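Local coordinates for protein oxidoreductase, 2OG-Fe(II) oxygenase family (Burkholderia pseudomallei, PDB 6N1F) that probably acts as an iron-dependent oxidoreductase of the 2-oxoglutarate oxygenase family, holding an iron ion with two histidines and an aspartate, at residues H86-R91 and N144-D149; A134-R139 and Y224-H229; E180-P185 and E210-R215. All blocks are in the same frame, centred on the assembly; numbering follows the deposited sequence.

Overall arrangement
All three contacts join antiparallel strands in or beside the double-stranded beta-helix that carries the iron site, and all are partly buried. Contacts 1 and 2 lie in the same seven-stranded sheet on opposite sides of the chain's centre, their centres about 26 Å apart, and draw on the two ends of strand 137-147. Contact 3 belongs to the four-stranded sheet and touches contact 1, where Asp149 N probably bonds to Val214 O. Contact 1 sets apolar side chains on one face against a tyrosine-arginine pair on the other. Contact 2 is rich in aromatic rings, whereas contact 3 relies on carboxylates paired with histidine and arginine.

Contact 1 (H86-R91 and N144-D149); sequences HDIYVR and NRMLKD
The ring of Tyr89 runs alongside the side chain of Arg145, the two rising together from a hydrogen-bonded antiparallel pair. Arg145 has CG anti to its backbone N (chi1 179°) and runs extended as far as NE, which carries the guanidinium to the ring; NH1 comes within 3.6 Å of Tyr89 CD2, the planes 45° apart. Leu147 CD1 meets the ring at its edge, 3.8 Å from CE2, while the other methyl of Leu147, CD2, lies over one face of the guanidinium. Leucine and tyrosine thus give the long arginine an apolar flank. On the other face of the sheet Ile88 and Met146, a selenomethionine here, pack flank to flank, with Ile88 CD1 3.9 Å from Met146 CG; Ile152 touches both. Next along, Val90 CG2 rests 3.4 Å from Asn144 OD1, an oxygen that takes its hydrogen bond from Gln142.

The backbones are joined by Tyr89 N to Arg145 O (2.9 Å), Arg145 N to Tyr89 O (2.8 Å) and Leu147 N to Asp87 O (2.9 Å). The side chain of Asn144 comes within about 7 Å of the iron, so its face looks toward the metal site. The chemistry is therefore two-sided: apolar chains suit the buried face, whereas on the partly exposed one Arg145 lies near Glu74 and Glu218 in long, weak ion pairs.

Contact 2 (A134-R139 and Y224-H229); sequences AEYFIR and YFYSRH
Ala134 rests its small CB against Arg228 CD, and Glu135 O shares a bridging water with Arg228 O. Tyr136 follows, its ring taking Arg228 CG over one face in a CH-pi contact, 3.7 Å from CG to the ring centroid. Glu165 binds both Tyr136 OH and Arg228 NE, tying their polar ends together. Phe137 exchanges backbone hydrogen bonds with Ser227, and its ring edge turns to the chain, CE2 lying 3.2 Å from Arg228 O. Ser227 OG accepts from His229 N in an ST turn and is also bonded to Asp163 O. Ile138 sets CG1 3.5 Å from Tyr226 CE1 and reaches Tyr224 with CD1, so one branched chain lies against both tyrosine rings. Arg139 N bonds to O of Phe225, a residue whose side chain touches the iron ligand Asp157; strands 137-147 and 218-227 are antiparallel neighbours in the seven-stranded sheet. The Arg139 side chain, bent at chi3 (71°), brings NH1 to His229 O at 2.8 Å, in the guanidinium plane. Gly231 O and Asp96 take further N-H groups. The buried Arg139 thus has its charge met by carbonyls and a carboxylate, which probably holds the chain beyond the strand.

Contact 3 (E180-P185 and E210-R215); sequences EFVVHP and EVRTVR
Glu210 holds CG between its backbone N and carbonyl carbon (chi1 73°) and then runs extended, while His184 has CG anti to its carbonyl carbon (chi1 -64°); together these turns bring the carboxylate to the imidazole. His184 NE2 donates to Glu210 OE2 at 3.0 Å, a His-carboxylate hydrogen bond in which the donor approaches from above the carboxylate plane and the two planes are 61° apart. NE2 is the donor, and the nearby negative oxygen would probably stabilise any positive charge on the ring. Arg212 NE also lies near OE2, in a long salt bridge.

Val182 packs against both Glu210 and Arg212. Its CB lies beside Glu210 CG, and its CG2 lies over one face of the Arg212 guanidinium, 3.5 Å from NE, so a branched apolar residue supports the flat group while Glu26 forms a salt bridge with its NH2. At the other end, OE2 of Glu180 forms a salt bridge with Arg215 NH2 at 3.5 Å. A water also donates to Glu180 OE2, 2.7 Å from its oxygen, so solvent shares this outer pairing. The strands themselves are joined by Val182 N to Glu210 O at 2.7 Å, by Glu210 N to Val182 O and by Arg212 N to Glu180 O at 2.8 Å. On the opposite face Phe181 CD1 touches Val211 CG2, and the phenyl ring also meets the ring of the iron ligand His209.

In the fold, strand 208-211 is an outermost strand of the four-stranded sheet and strand 181-184 its inner neighbour, next to strand 191-193. Phe181 reaches Ile201 and Thr203 of strand 200-204, and Phe181 and Val211 both touch Arg219 of strand 218-227, so this face packs against the seven-stranded sheet.

Contact 1 (H86-R91 and N144-D149)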
loop_
_atom_site.group_PDB
_atom_site.type_symbol
_atom_site.label_atom_id
_atom_site.label_comp_id
_atom_site.label_asym_id
_atom_site.label_seq_id
_atom_site.Cartn_x
_atom_site.Cartn_y
_atom_site.Cartn_z
ATOM N N HIS A 86 -14.845 0.396 -16.746
ATOM C CA HIS A 86 -14.528 1.289 -15.632
ATOM C C HIS A 86 -15.019 0.744 -14.292
ATOM O O HIS A 86 -16.146 1.018 -13.892
ATOM C CB HIS A 86 -15.148 2.668 -15.858
ATOM C CG HIS A 86 -14.557 3.429 -17.002
ATOM N ND1 HIS A 86 -15.093 4.615 -17.459
ATOM C CD2 HIS A 86 -13.474 3.183 -17.777
ATOM C CE1 HIS A 86 -14.370 5.063 -18.469
ATOM N NE2 HIS A 86 -13.382 4.213 -18.681
ATOM N N ASP A 87 -14.183 -0.015 -13.583
ATOM C CA ASP A 87 -14.577 -0.504 -12.270
ATOM C C ASP A 87 -13.561 -0.198 -11.175
ATOM O O ASP A 87 -13.762 -0.620 -10.028
ATOM C CB ASP A 87 -14.866 -2.015 -12.319
ATOM C CG ASP A 87 -13.724 -2.807 -12.903
ATOM O OD1 ASP A 87 -12.662 -2.201 -13.159
ATOM O OD2 ASP A 87 -13.897 -4.034 -13.106
ATOM N N ILE A 88 -12.495 0.536 -11.481
ATOM C CA ILE A 88 -11.573 1.048 -10.475
ATOM C C ILE A 88 -11.381 2.536 -10.722
ATOM O O ILE A 88 -11.103 2.949 -11.854
ATOM C CB ILE A 88 -10.223 0.308 -10.504
ATOM C CG1 ILE A 88 -10.435 -1.148 -10.139
ATOM C CG2 ILE A 88 -9.271 0.933 -9.534
ATOM C CD1 ILE A 88 -9.173 -1.919 -10.002
ATOM N N TYR A 89 -11.549 3.337 -9.671
ATOM C CA TYR A 89 -11.384 4.782 -9.735
ATOM C C TYR A 89 -10.240 5.193 -8.816
ATOM O O TYR A 89 -10.185 4.767 -7.657
ATOM C CB TYR A 89 -12.684 5.495 -9.353
ATOM C CG TYR A 89 -13.744 5.406 -10.427
ATOM C CD1 TYR A 89 -13.867 6.393 -11.393
ATOM C CD2 TYR A 89 -14.605 4.321 -10.488
ATOM C CE1 TYR A 89 -14.830 6.313 -12.383
ATOM C CE2 TYR A 89 -15.566 4.224 -11.471
ATOM C CZ TYR A 89 -15.675 5.222 -12.417
ATOM O OH TYR A 89 -16.637 5.123 -13.392
ATOM N N VAL A 90 -9.336 6.021 -9.338
ATOM C CA VAL A 90 -8.059 6.323 -8.701
ATOM C C VAL A 90 -7.990 7.818 -8.408
ATOM O O VAL A 90 -8.287 8.644 -9.282
ATOM C CB VAL A 90 -6.882 5.866 -9.586
ATOM C CG1 VAL A 90 -5.552 6.277 -8.990
ATOM C CG2 VAL A 90 -6.920 4.351 -9.754
ATOM N N ARG A 91 -7.608 8.159 -7.176
ATOM C CA ARG A 91 -7.354 9.537 -6.754
ATOM C C ARG A 91 -5.866 9.676 -6.473
ATOM O O ARG A 91 -5.376 9.183 -5.455
ATOM C CB ARG A 91 -8.178 9.889 -5.521
ATOM C CG ARG A 91 -9.590 10.268 -5.845
ATOM C CD ARG A 91 -10.515 10.009 -4.680
ATOM N NE ARG A 91 -11.777 10.725 -4.840
ATOM C CZ ARG A 91 -12.827 10.575 -4.044
ATOM N NH1 ARG A 91 -12.769 9.728 -3.034
ATOM N NH2 ARG A 91 -13.935 11.276 -4.256
ATOM N N ASN A 144 -7.063 3.899 -4.322
ATOM C CA ASN A 144 -7.720 3.016 -5.281
ATOM C C ASN A 144 -9.098 2.664 -4.759
ATOM O O ASN A 144 -9.221 2.071 -3.683
ATOM C CB ASN A 144 -6.926 1.735 -5.505
ATOM C CG ASN A 144 -5.660 1.974 -6.259
ATOM O OD1 ASN A 144 -5.513 2.990 -6.939
ATOM N ND2 ASN A 144 -4.732 1.036 -6.161
ATOM N N ARG A 145 -10.128 2.997 -5.528
ATOM C CA ARG A 145 -11.504 2.689 -5.164
ATOM C C ARG A 145 -12.014 1.591 -6.094
ATOM O O ARG A 145 -12.297 1.839 -7.275
ATOM C CB ARG A 145 -12.360 3.947 -5.231
ATOM C CG ARG A 145 -13.814 3.724 -4.882
ATOM C CD ARG A 145 -14.528 5.054 -4.793
ATOM N NE ARG A 145 -15.951 4.915 -5.064
ATOM C CZ ARG A 145 -16.509 5.156 -6.242
ATOM N NH1 ARG A 145 -15.763 5.553 -7.269
ATOM N NH2 ARG A 145 -17.816 4.998 -6.396
HETATM N N MSE A 146 -12.128 0.380 -5.561
HETATM C CA MSE A 146 -12.423 -0.790 -6.376
HETATM C C MSE A 146 -13.870 -1.200 -6.196
HETATM O O MSE A 146 -14.317 -1.456 -5.070
HETATM C CB MSE A 146 -11.487 -1.957 -6.013
HETATM C CG MSE A 146 -10.000 -1.663 -6.196
HETATM SE SE MSE A 146 -8.926 -3.214 -5.686
HETATM C CE MSE A 146 -9.551 -4.515 -6.993
ATOM N N LEU A 147 -14.599 -1.246 -7.303
ATOM C CA LEU A 147 -16.017 -1.541 -7.266
ATOM C C LEU A 147 -16.245 -3.046 -7.379
ATOM O O LEU A 147 -15.319 -3.820 -7.637
ATOM C CB LEU A 147 -16.728 -0.794 -8.390
ATOM C CG LEU A 147 -16.432 0.698 -8.414
ATOM C CD1 LEU A 147 -17.142 1.344 -9.583
ATOM C CD2 LEU A 147 -16.852 1.335 -7.115
ATOM N N LYS A 148 -17.503 -3.458 -7.184
ATOM C CA LYS A 148 -17.852 -4.872 -7.246
ATOM C C LYS A 148 -17.419 -5.468 -8.574
ATOM O O LYS A 148 -17.648 -4.874 -9.631
ATOM C CB LYS A 148 -19.354 -5.056 -7.067
ATOM C CG LYS A 148 -19.789 -6.495 -6.913
ATOM C CD LYS A 148 -21.278 -6.570 -6.591
ATOM C CE LYS A 148 -21.808 -7.993 -6.725
ATOM N NZ LYS A 148 -21.294 -8.650 -7.952
ATOM N N ASP A 149 -16.770 -6.631 -8.506
ATOM C CA ASP A 149 -16.299 -7.447 -9.628
ATOM C C ASP A 149 -15.004 -6.905 -10.221
ATOM O O ASP A 149 -14.502 -7.474 -11.192
ATOM C CB ASP A 149 -17.346 -7.590 -10.744
ATOM C CG ASP A 149 -18.609 -8.250 -10.259
ATOM O OD1 ASP A 149 -18.517 -9.351 -9.672
ATOM O OD2 ASP A 149 -19.692 -7.660 -10.444
#

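Contact 2 (A134-R139 and Y224-H229)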
loop_
_atom_site.group_PDB
_atom_site.type_symbol
_atom_site.label_atom_id
_atom_site.label_comp_id
_atom_site.label_asym_id
_atom_site.label_seq_id
_atom_site.Cartn_x
_atom_site.Cartn_y
_atom_site.Cartn_z
ATOM N N ALA A 134 18.926 3.681 6.544
ATOM C CA ALA A 134 18.917 4.466 5.322
ATOM C C ALA A 134 17.621 5.256 5.190
ATOM O O ALA A 134 16.560 4.853 5.671
ATOM C CB ALA A 134 19.112 3.568 4.104
ATOM N N GLU A 135 17.732 6.407 4.538
ATOM C CA GLU A 135 16.588 7.270 4.306
ATOM C C GLU A 135 15.709 6.687 3.205
ATOM O O GLU A 135 16.193 6.342 2.123
ATOM C CB GLU A 135 17.085 8.663 3.921
ATOM C CG GLU A 135 16.045 9.605 3.348
ATOM C CD GLU A 135 16.567 11.033 3.262
ATOM O OE1 GLU A 135 15.803 11.958 3.601
ATOM O OE2 GLU A 135 17.744 11.233 2.874
ATOM N N TYR A 136 14.422 6.579 3.479
ATOM C CA TYR A 136 13.460 6.134 2.484
ATOM C C TYR A 136 12.572 7.298 2.065
ATOM O O TYR A 136 12.328 8.231 2.840
ATOM C CB TYR A 136 12.609 4.979 3.007
ATOM C CG TYR A 136 13.260 3.621 2.864
ATOM C CD1 TYR A 136 12.865 2.740 1.869
ATOM C CD2 TYR A 136 14.273 3.220 3.722
ATOM C CE1 TYR A 136 13.456 1.494 1.738
ATOM C CE2 TYR A 136 14.866 1.982 3.596
ATOM C CZ TYR A 136 14.464 1.121 2.610
ATOM O OH TYR A 136 15.067 -0.121 2.492
ATOM N N PHE A 137 12.126 7.248 0.814
ATOM C CA PHE A 137 11.292 8.273 0.208
ATOM C C PHE A 137 9.988 7.651 -0.256
ATOM O O PHE A 137 9.980 6.536 -0.783
ATOM C CB PHE A 137 11.991 8.918 -0.993
ATOM C CG PHE A 137 13.371 9.418 -0.688
ATOM C CD1 PHE A 137 13.565 10.720 -0.274
ATOM C CD2 PHE A 137 14.468 8.584 -0.812
ATOM C CE1 PHE A 137 14.835 11.193 0.012
ATOM C CE2 PHE A 137 15.738 9.046 -0.526
ATOM C CZ PHE A 137 15.921 10.356 -0.113
ATOM N N ILE A 138 8.892 8.378 -0.076
ATOM C CA ILE A 138 7.611 7.980 -0.654
ATOM C C ILE A 138 7.591 8.488 -2.096
ATOM O O ILE A 138 7.530 9.694 -2.334
ATOM C CB ILE A 138 6.429 8.531 0.156
ATOM C CG1 ILE A 138 6.419 7.947 1.573
ATOM C CG2 ILE A 138 5.112 8.230 -0.535
ATOM C CD1 ILE A 138 5.397 8.596 2.514
ATOM N N ARG A 139 7.648 7.567 -3.064
ATOM C CA ARG A 139 7.743 7.956 -4.464
ATOM C C ARG A 139 6.399 8.014 -5.173
ATOM O O ARG A 139 6.266 8.731 -6.168
ATOM C CB ARG A 139 8.649 6.984 -5.227
ATOM C CG ARG A 139 10.141 7.191 -5.012
ATOM C CD ARG A 139 10.944 6.342 -5.987
ATOM N NE ARG A 139 10.872 6.829 -7.360
ATOM C CZ ARG A 139 11.776 7.637 -7.911
ATOM N NH1 ARG A 139 12.819 8.052 -7.201
ATOM N NH2 ARG A 139 11.643 8.028 -9.171
ATOM N N TYR A 224 0.962 3.292 -1.215
ATOM C CA TYR A 224 2.147 4.085 -1.523
ATOM C C TYR A 224 3.388 3.211 -1.535
ATOM O O TYR A 224 3.395 2.090 -1.020
ATOM C CB TYR A 224 2.341 5.280 -0.572
ATOM C CG TYR A 224 2.346 5.053 0.936
ATOM C CD1 TYR A 224 3.512 5.223 1.681
ATOM C CD2 TYR A 224 1.173 4.761 1.623
ATOM C CE1 TYR A 224 3.516 5.063 3.072
ATOM C CE2 TYR A 224 1.167 4.595 3.014
ATOM C CZ TYR A 224 2.332 4.746 3.727
ATOM O OH TYR A 224 2.301 4.571 5.090
ATOM N N PHE A 225 4.455 3.762 -2.116
ATOM C CA PHE A 225 5.646 3.004 -2.465
ATOM C C PHE A 225 6.889 3.702 -1.935
ATOM O O PHE A 225 7.031 4.922 -2.056
ATOM C CB PHE A 225 5.724 2.824 -3.986
ATOM C CG PHE A 225 4.531 2.098 -4.564
ATOM C CD1 PHE A 225 4.558 0.727 -4.740
ATOM C CD2 PHE A 225 3.376 2.788 -4.894
ATOM C CE1 PHE A 225 3.467 0.059 -5.254
ATOM C CE2 PHE A 225 2.283 2.130 -5.405
ATOM C CZ PHE A 225 2.328 0.763 -5.589
ATOM N N TYR A 226 7.782 2.915 -1.347
ATOM C CA TYR A 226 8.995 3.398 -0.703
ATOM C C TYR A 226 10.218 2.972 -1.508
ATOM O O TYR A 226 10.322 1.817 -1.938
ATOM C CB TYR A 226 9.121 2.840 0.721
ATOM C CG TYR A 226 8.452 3.606 1.837
ATOM C CD1 TYR A 226 8.930 4.845 2.240
ATOM C CD2 TYR A 226 7.375 3.069 2.530
ATOM C CE1 TYR A 226 8.349 5.542 3.288
ATOM C CE2 TYR A 226 6.779 3.769 3.584
ATOM C CZ TYR A 226 7.273 5.001 3.952
ATOM O OH TYR A 226 6.702 5.710 4.981
ATOM N N SER A 227 11.142 3.907 -1.699
ATOM C CA SER A 227 12.426 3.653 -2.334
ATOM C C SER A 227 13.494 4.450 -1.597
ATOM O O SER A 227 13.208 5.505 -1.029
ATOM C CB SER A 227 12.404 4.047 -3.818
ATOM O OG SER A 227 13.677 3.882 -4.436
ATOM N N ARG A 228 14.726 3.934 -1.595
ATOM C CA ARG A 228 15.863 4.736 -1.152
ATOM C C ARG A 228 16.360 5.675 -2.241
ATOM O O ARG A 228 17.149 6.575 -1.954
ATOM C CB ARG A 228 17.016 3.841 -0.698
ATOM C CG ARG A 228 16.708 2.946 0.479
ATOM C CD ARG A 228 17.850 1.975 0.710
ATOM N NE ARG A 228 18.111 1.166 -0.479
ATOM C CZ ARG A 228 19.178 1.290 -1.266
ATOM N NH1 ARG A 228 20.129 2.180 -0.996
ATOM N NH2 ARG A 228 19.303 0.505 -2.324
ATOM N N HIS A 229 15.920 5.488 -3.475
ATOM C CA HIS A 229 16.308 6.360 -4.573
ATOM C C HIS A 229 15.282 7.469 -4.712
ATOM O O HIS A 229 14.082 7.200 -4.818
ATOM C CB HIS A 229 16.410 5.573 -5.883
ATOM C CG HIS A 229 16.868 6.389 -7.050
ATOM N ND1 HIS A 229 18.044 7.111 -7.041
ATOM C CD2 HIS A 229 16.319 6.581 -8.273
ATOM C CE1 HIS A 229 18.196 7.717 -8.206
ATOM N NE2 HIS A 229 17.161 7.415 -8.970
HETATM O O HOH W 1 18.555 6.677 0.802
#

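Contact 3 (E180-P185 and E210-R215)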
loop_
_atom_site.group_PDB
_atom_site.type_symbol
_atom_site.label_atom_id
_atom_site.label_comp_id
_atom_site.label_asym_id
_atom_site.label_seq_id
_atom_site.Cartn_x
_atom_site.Cartn_y
_atom_site.Cartn_z
ATOM N N GLU A 180 -9.273 -9.985 -1.509
ATOM C CA GLU A 180 -8.070 -10.350 -0.779
ATOM C C GLU A 180 -6.813 -9.890 -1.513
ATOM O O GLU A 180 -6.720 -9.935 -2.743
ATOM C CB GLU A 180 -8.011 -11.851 -0.533
ATOM C CG GLU A 180 -9.144 -12.399 0.329
ATOM C CD GLU A 180 -10.351 -12.778 -0.496
ATOM O OE1 GLU A 180 -10.342 -12.464 -1.708
ATOM O OE2 GLU A 180 -11.298 -13.393 0.058
ATOM N N PHE A 181 -5.848 -9.427 -0.739
ATOM C CA PHE A 181 -4.524 -9.138 -1.251
ATOM C C PHE A 181 -3.718 -10.435 -1.195
ATOM O O PHE A 181 -3.503 -10.983 -0.110
ATOM C CB PHE A 181 -3.892 -8.023 -0.414
ATOM C CG PHE A 181 -2.538 -7.665 -0.841
ATOM C CD1 PHE A 181 -2.349 -6.851 -1.941
ATOM C CD2 PHE A 181 -1.434 -8.158 -0.166
ATOM C CE1 PHE A 181 -1.077 -6.536 -2.361
ATOM C CE2 PHE A 181 -0.165 -7.831 -0.574
ATOM C CZ PHE A 181 0.013 -7.025 -1.679
ATOM N N VAL A 182 -3.309 -10.950 -2.359
ATOM C CA VAL A 182 -2.631 -12.238 -2.444
ATOM C C VAL A 182 -1.236 -12.049 -3.016
ATOM O O VAL A 182 -1.080 -11.506 -4.115
ATOM C CB VAL A 182 -3.422 -13.236 -3.298
ATOM C CG1 VAL A 182 -2.739 -14.579 -3.258
ATOM C CG2 VAL A 182 -4.856 -13.331 -2.788
ATOM N N VAL A 183 -0.232 -12.552 -2.288
ATOM C CA VAL A 183 1.166 -12.561 -2.703
ATOM C C VAL A 183 1.545 -13.966 -3.136
ATOM O O VAL A 183 1.193 -14.950 -2.468
ATOM C CB VAL A 183 2.088 -12.096 -1.558
ATOM C CG1 VAL A 183 3.532 -12.027 -2.029
ATOM C CG2 VAL A 183 1.623 -10.776 -0.993
ATOM N N HIS A 184 2.302 -14.059 -4.234
ATOM C CA HIS A 184 2.724 -15.321 -4.839
ATOM C C HIS A 184 4.247 -15.425 -4.875
ATOM O O HIS A 184 4.865 -15.328 -5.945
ATOM C CB HIS A 184 2.156 -15.452 -6.251
ATOM C CG HIS A 184 0.662 -15.527 -6.291
ATOM N ND1 HIS A 184 -0.011 -16.705 -6.514
ATOM C CD2 HIS A 184 -0.284 -14.578 -6.125
ATOM C CE1 HIS A 184 -1.311 -16.480 -6.490
ATOM N NE2 HIS A 184 -1.505 -15.196 -6.256
ATOM N N PRO A 185 4.882 -15.656 -3.730
ATOM C CA PRO A 185 6.339 -15.836 -3.728
ATOM C C PRO A 185 6.735 -17.093 -4.487
ATOM O O PRO A 185 6.044 -18.113 -4.438
ATOM C CB PRO A 185 6.681 -15.951 -2.242
ATOM C CG PRO A 185 5.436 -16.464 -1.620
ATOM C CD PRO A 185 4.287 -15.914 -2.409
ATOM N N GLU A 210 -1.505 -9.646 -6.161
ATOM C CA GLU A 210 -2.771 -9.396 -6.831
ATOM C C GLU A 210 -3.836 -9.130 -5.786
ATOM O O GLU A 210 -3.716 -9.532 -4.625
ATOM C CB GLU A 210 -3.197 -10.599 -7.678
ATOM C CG GLU A 210 -3.676 -11.737 -6.804
ATOM C CD GLU A 210 -4.248 -12.923 -7.581
ATOM O OE1 GLU A 210 -4.849 -12.710 -8.654
ATOM O OE2 GLU A 210 -4.100 -14.068 -7.101
ATOM N N VAL A 211 -4.909 -8.494 -6.227
ATOM C CA VAL A 211 -6.108 -8.347 -5.419
ATOM C C VAL A 211 -7.205 -9.163 -6.088
ATOM O O VAL A 211 -7.466 -8.990 -7.284
ATOM C CB VAL A 211 -6.501 -6.869 -5.267
ATOM C CG1 VAL A 211 -7.724 -6.739 -4.368
ATOM C CG2 VAL A 211 -5.319 -6.044 -4.712
ATOM N N ARG A 212 -7.818 -10.075 -5.337
ATOM C CA ARG A 212 -8.844 -10.924 -5.920
ATOM C C ARG A 212 -10.176 -10.187 -5.987
ATOM O O ARG A 212 -10.365 -9.114 -5.396
ATOM C CB ARG A 212 -8.982 -12.237 -5.146
ATOM C CG ARG A 212 -7.718 -13.063 -5.213
ATOM C CD ARG A 212 -7.871 -14.429 -4.593
ATOM N NE ARG A 212 -6.737 -15.279 -4.947
ATOM C CZ ARG A 212 -6.429 -16.418 -4.334
ATOM N NH1 ARG A 212 -7.155 -16.847 -3.306
ATOM N NH2 ARG A 212 -5.380 -17.118 -4.739
ATOM N N THR A 213 -11.101 -10.787 -6.734
ATOM C CA THR A 213 -12.346 -10.140 -7.116
ATOM C C THR A 213 -13.051 -9.536 -5.915
ATOM O O THR A 213 -13.192 -10.182 -4.874
ATOM C CB THR A 213 -13.263 -11.163 -7.799
ATOM O OG1 THR A 213 -12.516 -11.844 -8.801
ATOM C CG2 THR A 213 -14.442 -10.473 -8.450
ATOM N N VAL A 214 -13.495 -8.291 -6.074
ATOM C CA VAL A 214 -14.317 -7.636 -5.066
ATOM C C VAL A 214 -15.732 -8.170 -5.206
ATOM O O VAL A 214 -16.322 -8.104 -6.287
ATOM C CB VAL A 214 -14.283 -6.111 -5.216
ATOM C CG1 VAL A 214 -15.218 -5.480 -4.213
ATOM C CG2 VAL A 214 -12.859 -5.592 -4.998
ATOM N N ARG A 215 -16.280 -8.698 -4.116
ATOM C CA ARG A 215 -17.532 -9.427 -4.187
ATOM C C ARG A 215 -18.719 -8.641 -3.654
ATOM O O ARG A 215 -19.862 -9.049 -3.894
ATOM C CB ARG A 215 -17.411 -10.771 -3.447
ATOM C CG ARG A 215 -16.563 -11.798 -4.207
ATOM C CD ARG A 215 -16.739 -13.224 -3.713
ATOM N NE ARG A 215 -15.593 -13.677 -2.936
ATOM C CZ ARG A 215 -15.612 -13.905 -1.624
ATOM N NH1 ARG A 215 -16.737 -13.738 -0.934
ATOM N NH2 ARG A 215 -14.507 -14.307 -1.000
HETATM O O HOH W 2 -12.439 -13.041 -4.312
HETATM O O HOH W 3 -12.324 -15.622 -1.048
#